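Local coordinates for Tle cognate immunity protein 4 C-terminal domain-containing protein (Pseudomonas aeruginosa PAO1, PDB 4R1D) that binds the type VI secretion lipase effector Tle4 as its cognate immunity protein, probably inhibiting it to protect the producing cell, at residues B[157-162]-B[249-253]; B[70-74]-B[119-123]. All coordinates share one frame; numbering follows the deposited sequence.

Contact 1 (B[157-162]-B[249-253]); sequences DSFQVE and EESLT
L252 reaches across to the 157-162 segment and lodges its two methyl groups between F159, E162 and the backbone running from D157 to Q160. Two loops of the family's C-terminal domain meet here, the first ending at E162, where strand 162-169 begins, and the second joining strands 236-245 and 256-263; the contact illustrates how irregular segments can be held together chiefly by apolar contacts of one leucine and one aromatic ring, with no direct hydrogen bond between them. The packing is tight at two places, round L252 and where the F159 ring meets the backbone of E250. CD1 of L252 lies 3.4 Å from the carbonyl O of D157, while CD2 sits 3.8 Å from CD1 of F159. The same CD2 is 3.6 Å from OE2 of E162, whose side chain crosses that of L252 at about a right angle. F159 holds CG anti to the backbone N (chi1 -179°), which swings the ring out along the other loop until its CE1 comes within 3.4 Å of the CA of E250.

Toward solvent, at the exposed D157, S158 and E250, the contact thins out. CB of E250 lies above one face of the F159 ring, displaced to its rim, and E250 packs on K392 of the partner chain; F159 itself touches D391 of that chain, so this side borders the interface of the complex.

At the buried end the E162 carboxylate has several partners: OE2 forms a salt bridge with R13, and, within its own segment, OE1 accepts a nearly straight bond of 2.9 Å from NE2 of Q160. A water joins the loops where no direct bond does, donating to OE2 of E162 at 2.7 Å and to the carbonyl O of L252 at 2.8 Å.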
loop_
_atom_site.group_PDB
_atom_site.type_symbol
_atom_site.label_atom_id
_atom_site.label_comp_id
_atom_site.label_asym_id
_atom_site.label_seq_id
_atom_site.Cartn_x
_atom_site.Cartn_y
_atom_site.Cartn_z
ATOM N N ASP B 157 29.360 -19.640 3.693
ATOM C CA ASP B 157 29.605 -18.284 4.156
ATOM C C ASP B 157 29.986 -17.387 2.991
ATOM O O ASP B 157 30.651 -16.367 3.168
ATOM C CB ASP B 157 30.684 -18.264 5.238
ATOM C CG ASP B 157 31.950 -18.975 4.810
ATOM O OD1 ASP B 157 32.126 -19.204 3.595
ATOM O OD2 ASP B 157 32.773 -19.304 5.693
ATOM N N SER B 158 29.572 -17.787 1.798
ATOM C CA SER B 158 29.751 -16.959 0.618
ATOM C C SER B 158 28.654 -15.911 0.617
ATOM O O SER B 158 27.504 -16.206 0.946
ATOM C CB SER B 158 29.661 -17.802 -0.652
ATOM O OG SER B 158 30.656 -18.811 -0.656
ATOM N N PHE B 159 29.000 -14.685 0.248
ATOM C CA PHE B 159 28.011 -13.619 0.295
ATOM C C PHE B 159 26.801 -13.900 -0.590
ATOM O O PHE B 159 26.933 -14.374 -1.716
ATOM C CB PHE B 159 28.615 -12.268 -0.080
ATOM C CG PHE B 159 27.621 -11.159 -0.021
ATOM C CD1 PHE B 159 27.280 -10.600 1.199
ATOM C CD2 PHE B 159 26.976 -10.719 -1.165
ATOM C CE1 PHE B 159 26.333 -9.598 1.277
ATOM C CE2 PHE B 159 26.027 -9.715 -1.098
ATOM C CZ PHE B 159 25.706 -9.152 0.126
ATOM N N GLN B 160 25.615 -13.604 -0.063
ATOM C CA GLN B 160 24.380 -13.605 -0.839
ATOM C C GLN B 160 23.469 -12.580 -0.176
ATOM O O GLN B 160 23.640 -12.288 1.011
ATOM C CB GLN B 160 23.718 -14.979 -0.799
ATOM C CG GLN B 160 23.509 -15.483 0.613
ATOM C CD GLN B 160 22.910 -16.876 0.672
ATOM O OE1 GLN B 160 22.909 -17.612 -0.314
ATOM N NE2 GLN B 160 22.387 -17.240 1.838
ATOM N N VAL B 161 22.520 -12.017 -0.921
ATOM C CA VAL B 161 21.543 -11.126 -0.297
ATOM C C VAL B 161 20.572 -11.983 0.522
ATOM O O VAL B 161 19.934 -12.890 -0.013
ATOM C CB VAL B 161 20.755 -10.306 -1.325
ATOM C CG1 VAL B 161 19.580 -9.604 -0.659
ATOM C CG2 VAL B 161 21.660 -9.300 -2.035
ATOM N N GLU B 162 20.469 -11.683 1.815
ATOM C CA GLU B 162 19.695 -12.504 2.736
ATOM C C GLU B 162 19.112 -11.616 3.825
ATOM O O GLU B 162 19.711 -10.616 4.215
ATOM C CB GLU B 162 20.569 -13.632 3.340
ATOM C CG GLU B 162 21.780 -13.147 4.105
ATOM C CD GLU B 162 22.637 -14.285 4.642
ATOM O OE1 GLU B 162 22.692 -15.349 3.987
ATOM O OE2 GLU B 162 23.241 -14.106 5.724
ATOM N N GLU B 249 28.669 -3.045 4.084
ATOM C CA GLU B 249 28.371 -3.581 2.760
ATOM C C GLU B 249 28.962 -4.974 2.545
ATOM O O GLU B 249 30.068 -5.268 2.998
ATOM C CB GLU B 249 28.863 -2.616 1.678
ATOM C CG GLU B 249 28.334 -1.208 1.882
ATOM C CD GLU B 249 28.370 -0.363 0.626
ATOM O OE1 GLU B 249 27.585 0.612 0.560
ATOM O OE2 GLU B 249 29.175 -0.672 -0.283
ATOM N N GLU B 250 28.218 -5.823 1.842
ATOM C CA GLU B 250 28.683 -7.169 1.519
ATOM C C GLU B 250 29.215 -7.925 2.733
ATOM O O GLU B 250 30.295 -8.513 2.690
ATOM C CB GLU B 250 29.751 -7.120 0.420
ATOM C CG GLU B 250 29.236 -6.597 -0.906
ATOM C CD GLU B 250 30.242 -6.759 -2.029
ATOM O OE1 GLU B 250 31.443 -6.936 -1.732
ATOM O OE2 GLU B 250 29.826 -6.714 -3.208
ATOM N N SER B 251 28.455 -7.911 3.818
ATOM C CA SER B 251 28.855 -8.608 5.030
ATOM C C SER B 251 27.715 -9.456 5.596
ATOM O O SER B 251 26.649 -8.934 5.930
ATOM C CB SER B 251 29.339 -7.610 6.084
ATOM O OG SER B 251 29.603 -8.266 7.311
ATOM N N LEU B 252 27.947 -10.761 5.714
ATOM C CA LEU B 252 26.913 -11.672 6.208
ATOM C C LEU B 252 26.710 -11.515 7.711
ATOM O O LEU B 252 25.595 -11.676 8.215
ATOM C CB LEU B 252 27.265 -13.132 5.887
ATOM C CG LEU B 252 27.387 -13.511 4.412
ATOM C CD1 LEU B 252 27.797 -14.964 4.228
ATOM C CD2 LEU B 252 26.075 -13.221 3.690
ATOM N N THR B 253 27.790 -11.202 8.426
ATOM C CA THR B 253 27.755 -11.175 9.887
ATOM C C THR B 253 27.697 -9.769 10.453
ATOM O O THR B 253 27.540 -9.582 11.656
ATOM C CB THR B 253 28.957 -11.944 10.509
ATOM O OG1 THR B 253 30.191 -11.332 10.105
ATOM C CG2 THR B 253 28.933 -13.400 10.055
HETATM O O HOH W 1 22.955 -11.975 7.323
#

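Contact 2 (B[70-74]-B[119-123]); sequences RKIDF and EQHAV
R70 and E119 approach from opposite directions, one from strand 68-73 and the other from the first turn of helix 119-132, and meet as a side-on, two-nitrogen salt bridge. Guanidinium and carboxylate are nearly coplanar, their planes 20° apart. NE of R70 donates to the syn lone pair of OE2 of E119 at 2.8 Å, and NH2 of R70 reaches OE1 of E119, also at 2.8 Å, from the syn side but tilted 22° out of the carboxylate plane. E119 gets there with CG anti to its backbone N and an extended chain, whereas the R70 chain bends at chi3, and the edge of its guanidinium, with NE and NH2, faces the carboxylate.

I72 sends CD1 obliquely past V123, 4.1 Å from its CG2, and V123 turns its other methyl, CG1, to CE1 of F74 at 4.2 Å. F74 also packs on L95 and T97 of strand 92-100, while Y93 of that strand touches both R70 and E119.

In this N-terminal domain contact the salt bridge lies at the R70 end and mainly apolar contacts at I72 and F74, with the I72 methyl CD1 beside the carboxylate; the paired bonds would restrict rotation of both charged groups and probably offset the cost of partial burial.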
loop_
_atom_site.group_PDB
_atom_site.type_symbol
_atom_site.label_atom_id
_atom_site.label_comp_id
_atom_site.label_asym_id
_atom_site.label_seq_id
_atom_site.Cartn_x
_atom_site.Cartn_y
_atom_site.Cartn_z
ATOM N N ARG B 70 9.195 -23.321 -19.113
ATOM C CA ARG B 70 9.863 -24.599 -18.897
ATOM C C ARG B 70 9.914 -25.007 -17.441
ATOM O O ARG B 70 9.831 -24.174 -16.537
ATOM C CB ARG B 70 11.288 -24.587 -19.478
ATOM C CG ARG B 70 12.152 -23.404 -19.054
ATOM C CD ARG B 70 13.457 -23.349 -19.858
ATOM N NE ARG B 70 13.925 -21.973 -20.043
ATOM C CZ ARG B 70 13.456 -21.141 -20.970
ATOM N NH1 ARG B 70 12.506 -21.544 -21.807
ATOM N NH2 ARG B 70 13.927 -19.906 -21.067
ATOM N N LYS B 71 10.039 -26.310 -17.224
ATOM C CA LYS B 71 10.350 -26.837 -15.912
ATOM C C LYS B 71 11.838 -27.149 -15.870
ATOM O O LYS B 71 12.353 -27.869 -16.731
ATOM C CB LYS B 71 9.531 -28.091 -15.640
ATOM C CG LYS B 71 9.694 -28.641 -14.239
ATOM C CD LYS B 71 8.813 -29.861 -14.046
ATOM C CE LYS B 71 9.036 -30.499 -12.691
ATOM N NZ LYS B 71 8.245 -31.753 -12.566
ATOM N N ILE B 72 12.530 -26.585 -14.883
ATOM C CA ILE B 72 13.968 -26.729 -14.766
ATOM C C ILE B 72 14.349 -27.665 -13.622
ATOM O O ILE B 72 13.809 -27.567 -12.520
ATOM C CB ILE B 72 14.652 -25.352 -14.577
ATOM C CG1 ILE B 72 14.368 -24.453 -15.789
ATOM C CG2 ILE B 72 16.152 -25.513 -14.371
ATOM C CD1 ILE B 72 14.710 -22.993 -15.570
ATOM N N ASP B 73 15.289 -28.567 -13.897
ATOM C CA ASP B 73 15.800 -29.500 -12.893
ATOM C C ASP B 73 17.094 -28.949 -12.301
ATOM O O ASP B 73 18.101 -28.834 -13.001
ATOM C CB ASP B 73 16.034 -30.875 -13.538
ATOM C CG ASP B 73 16.540 -31.920 -12.549
ATOM O OD1 ASP B 73 16.442 -31.704 -11.322
ATOM O OD2 ASP B 73 17.029 -32.976 -13.004
ATOM N N PHE B 74 17.067 -28.585 -11.018
ATOM C CA PHE B 74 18.216 -27.949 -10.379
ATOM C C PHE B 74 19.170 -28.947 -9.733
ATOM O O PHE B 74 20.089 -28.553 -9.016
ATOM C CB PHE B 74 17.766 -26.947 -9.301
ATOM C CG PHE B 74 16.944 -25.802 -9.833
ATOM C CD1 PHE B 74 17.464 -24.955 -10.789
ATOM C CD2 PHE B 74 15.664 -25.563 -9.353
ATOM C CE1 PHE B 74 16.722 -23.889 -11.280
ATOM C CE2 PHE B 74 14.911 -24.495 -9.839
ATOM C CZ PHE B 74 15.438 -23.661 -10.800
ATOM N N GLU B 119 18.963 -15.522 -16.920
ATOM C CA GLU B 119 18.411 -16.840 -16.638
ATOM C C GLU B 119 19.433 -17.862 -16.140
ATOM O O GLU B 119 19.177 -18.573 -15.168
ATOM C CB GLU B 119 17.658 -17.407 -17.842
ATOM C CG GLU B 119 16.958 -18.729 -17.517
ATOM C CD GLU B 119 16.244 -19.354 -18.700
ATOM O OE1 GLU B 119 16.101 -18.689 -19.747
ATOM O OE2 GLU B 119 15.828 -20.525 -18.580
ATOM N N GLN B 120 20.572 -17.957 -16.816
ATOM C CA GLN B 120 21.591 -18.935 -16.439
ATOM C C GLN B 120 22.092 -18.661 -15.028
ATOM O O GLN B 120 22.347 -19.588 -14.254
ATOM C CB GLN B 120 22.776 -18.897 -17.410
ATOM C CG GLN B 120 22.436 -19.216 -18.853
ATOM C CD GLN B 120 23.565 -18.838 -19.804
ATOM O OE1 GLN B 120 23.611 -17.717 -20.320
ATOM N NE2 GLN B 120 24.488 -19.771 -20.031
ATOM N N HIS B 121 22.251 -17.382 -14.703
ATOM C CA HIS B 121 22.713 -16.988 -13.381
ATOM C C HIS B 121 21.710 -17.401 -12.309
ATOM O O HIS B 121 22.085 -17.949 -11.272
ATOM C CB HIS B 121 22.956 -15.482 -13.310
ATOM C CG HIS B 121 23.352 -15.013 -11.946
ATOM N ND1 HIS B 121 24.481 -15.472 -11.302
ATOM C CD2 HIS B 121 22.753 -14.151 -11.090
ATOM C CE1 HIS B 121 24.568 -14.903 -10.113
ATOM N NE2 HIS B 121 23.533 -14.097 -9.961
ATOM N N ALA B 122 20.434 -17.132 -12.561
ATOM C CA ALA B 122 19.378 -17.565 -11.641
ATOM C C ALA B 122 19.424 -19.080 -11.445
ATOM O O ALA B 122 19.297 -19.581 -10.325
ATOM C CB ALA B 122 18.015 -17.145 -12.169
ATOM N N VAL B 123 19.601 -19.815 -12.538
ATOM C CA VAL B 123 19.666 -21.269 -12.451
ATOM C C VAL B 123 20.802 -21.721 -11.529
ATOM O O VAL B 123 20.599 -22.572 -10.664
ATOM C CB VAL B 123 19.774 -21.937 -13.844
ATOM C CG1 VAL B 123 20.088 -23.410 -13.704
ATOM C CG2 VAL B 123 18.476 -21.752 -14.618
#

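Contact 2, in the N-terminal domain, precedes contact 1, in the C-terminal domain, along the chain. Their centres are 23 Å apart and their nearest atoms about 9 Å, without touching. Contact 2 packs helix 119-132 on strand 68-73, outermost in its row within this chain; contact 1 brings two loops together nearer the chain's centre. Strands 162-169, 236-245 and 256-263, which flank those loops, belong with strand 68-73 to one run of antiparallel-paired strands. Both contacts have neighbours on the partner chain: H121 in segment 119-123 is hydrogen-bonded to G395 of that chain, and F159, V161 and E250 pack on its D391 and K392, consistent with both domains sharing in holding the lipase.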